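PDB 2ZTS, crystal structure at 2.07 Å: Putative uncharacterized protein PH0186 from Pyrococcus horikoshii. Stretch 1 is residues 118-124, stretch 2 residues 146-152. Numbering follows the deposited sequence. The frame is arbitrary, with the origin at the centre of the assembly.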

# COMPACT_ATOMS: atom_id res chain seq x y z
N PHE C 118 30.50 -2.08 -8.16
CA PHE C 118 30.84 -2.08 -6.73
C PHE C 118 31.24 -3.46 -6.25
O PHE C 118 30.54 -4.43 -6.51
CB PHE C 118 29.66 -1.57 -5.86
CG PHE C 118 30.03 -1.34 -4.40
CD1 PHE C 118 29.57 -2.19 -3.41
CD2 PHE C 118 30.85 -0.31 -4.03
CE1 PHE C 118 29.91 -2.00 -2.08
CE2 PHE C 118 31.19 -0.12 -2.70
CZ PHE C 118 30.72 -0.97 -1.72
N ASN C 119 32.34 -3.57 -5.51
CA ASN C 119 32.80 -4.88 -5.05
C ASN C 119 32.73 -5.00 -3.53
O ASN C 119 33.62 -4.55 -2.79
CB ASN C 119 34.21 -5.17 -5.58
CG ASN C 119 34.65 -6.62 -5.34
OD1 ASN C 119 35.14 -7.25 -6.27
ND2 ASN C 119 34.52 -7.14 -4.11
N VAL C 120 31.69 -5.71 -3.09
CA VAL C 120 31.34 -5.86 -1.69
C VAL C 120 32.47 -6.41 -0.83
O VAL C 120 32.78 -5.82 0.22
CB VAL C 120 30.08 -6.80 -1.54
CG1 VAL C 120 29.81 -7.12 -0.05
CG2 VAL C 120 28.86 -6.15 -2.14
N ASP C 121 33.04 -7.53 -1.25
CA ASP C 121 34.05 -8.25 -0.47
C ASP C 121 35.35 -7.44 -0.33
O ASP C 121 35.93 -7.40 0.73
CB ASP C 121 34.34 -9.64 -1.06
CG ASP C 121 33.32 -10.71 -0.63
OD1 ASP C 121 32.37 -10.44 0.18
OD2 ASP C 121 33.39 -11.87 -1.07
N ASN C 122 35.81 -6.81 -1.40
CA ASN C 122 36.92 -5.85 -1.29
C ASN C 122 36.64 -4.74 -0.26
O ASN C 122 37.46 -4.41 0.61
CB ASN C 122 37.28 -5.23 -2.67
CG ASN C 122 37.98 -6.22 -3.63
OD1 ASN C 122 38.20 -5.91 -4.82
ND2 ASN C 122 38.30 -7.39 -3.15
N PHE C 123 35.45 -4.16 -0.39
CA PHE C 123 34.99 -3.12 0.53
C PHE C 123 35.21 -3.46 1.99
O PHE C 123 35.84 -2.72 2.72
CB PHE C 123 33.50 -2.85 0.31
CG PHE C 123 32.95 -1.70 1.10
CD1 PHE C 123 31.84 -1.86 1.86
CD2 PHE C 123 33.49 -0.44 0.99
CE1 PHE C 123 31.28 -0.80 2.54
CE2 PHE C 123 32.93 0.64 1.69
CZ PHE C 123 31.83 0.45 2.46
N LEU C 124 34.70 -4.61 2.37
CA LEU C 124 34.67 -5.05 3.76
C LEU C 124 36.08 -5.42 4.27
O LEU C 124 36.46 -5.08 5.39
CB LEU C 124 33.69 -6.28 3.84
CG LEU C 124 32.20 -6.13 4.29
CD1 LEU C 124 31.58 -4.77 4.15
CD2 LEU C 124 31.33 -7.14 3.59
N SER C 146 23.47 3.92 0.75
CA SER C 146 24.50 4.31 -0.19
C SER C 146 25.18 3.05 -0.76
O SER C 146 25.52 3.01 -1.97
CB SER C 146 25.53 5.28 0.43
OG SER C 146 26.42 4.64 1.42
N ILE C 147 25.32 2.02 0.09
CA ILE C 147 25.85 0.74 -0.34
C ILE C 147 24.83 0.05 -1.26
O ILE C 147 25.16 -0.45 -2.32
CB ILE C 147 26.19 -0.21 0.84
CG1 ILE C 147 27.27 0.37 1.76
CG2 ILE C 147 26.56 -1.57 0.30
CD1 ILE C 147 27.47 -0.46 3.06
N ALA C 148 23.61 -0.05 -0.80
CA ALA C 148 22.61 -0.78 -1.51
C ALA C 148 22.38 -0.22 -2.90
O ALA C 148 22.23 -1.00 -3.85
CB ALA C 148 21.25 -0.78 -0.70
N LEU C 149 22.33 1.11 -3.01
CA LEU C 149 22.07 1.73 -4.30
C LEU C 149 23.18 1.45 -5.28
O LEU C 149 22.95 1.60 -6.47
CB LEU C 149 21.87 3.23 -4.19
CG LEU C 149 20.58 3.57 -3.38
CD1 LEU C 149 20.58 5.01 -3.00
CD2 LEU C 149 19.32 3.18 -4.21
N ARG C 150 24.37 1.07 -4.81
CA ARG C 150 25.50 0.76 -5.72
C ARG C 150 25.60 -0.68 -6.15
O ARG C 150 26.44 -1.03 -6.99
CB ARG C 150 26.84 1.24 -5.15
CG ARG C 150 27.02 2.71 -5.25
CD ARG C 150 28.12 3.37 -4.35
NE ARG C 150 28.25 4.79 -4.72
CZ ARG C 150 27.44 5.79 -4.29
NH1 ARG C 150 26.45 5.56 -3.43
NH2 ARG C 150 27.65 7.05 -4.71
N LEU C 151 24.76 -1.54 -5.61
CA LEU C 151 24.84 -2.94 -5.97
C LEU C 151 24.12 -3.18 -7.32
O LEU C 151 23.26 -2.37 -7.79
CB LEU C 151 24.22 -3.81 -4.87
CG LEU C 151 24.60 -3.58 -3.40
CD1 LEU C 151 23.62 -4.35 -2.62
CD2 LEU C 151 26.01 -4.01 -3.07
N GLU C 152 24.50 -4.29 -7.94
CA GLU C 152 23.84 -4.78 -9.15
C GLU C 152 22.35 -4.85 -8.87
O GLU C 152 21.52 -4.39 -9.64
CB GLU C 152 24.36 -6.21 -9.49
CG GLU C 152 24.89 -6.40 -10.89
CD GLU C 152 24.63 -7.80 -11.49
OE1 GLU C 152 23.85 -8.64 -10.94
OE2 GLU C 152 25.22 -8.05 -12.56

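Stretch 1 enters a helix. Asn119 sits at the N-cap position, and the helix runs from Val120 to Leu124 and beyond. Phe123 N donates a hydrogen bond to Asn119 O at 3.0 Å, and Leu124 N donates one to Val120 O at 3.1 Å. Stretch 2 comes out of a helix that begins earlier in the chain. Two backbone hydrogen bonds here span three residues, Arg150 N to Ile147 O at 3.0 Å and Leu151 N to Ala148 O at 3.1 Å. The closest CA atoms across the stretches are those of Phe118 and Leu151, 6.1 Å apart.

No hydrogen bond joins the two stretches. The contact is apolar packing and buries 247 Å², both sides summed. Phe118 gives the largest share. Its CA-to-CB bond points toward stretch 2, and with chi1 in t its ring reaches Ile147 and Leu151. Phe118 CE1 lies 4.1 Å from Ile147 CG2, and Phe118 CD1 lies 4.0 Å from Leu151 CD2. The approaches to the ring are oblique. Phe118 CB also lies 3.5 Å from Arg150 O.

Leu151 points sideways, but its end comes nearer to stretch 1. Its CD2 also meets Val120, with Leu151 CD2 to Val120 CG2 at 3.7 Å. One methyl thus touches both an aromatic ring and a branched side chain. Ile147 likewise serves two rings, using different carbons: Ile147 CD1 lies 3.9 Å from Phe123 CE1. Its branched shape suits this buried place.

Arg150 starts toward stretch 1, its CB 4.0 Å from Phe118 CB, but its end leads away. There Arg150 NH1 donates to Ser146 O at 3.1 Å. The aliphatic base packs against Phe118, while the charged end has a polar partner within its own stretch. Asp121 and Asn122 are out of reach of stretch 2 and take no part in the contact.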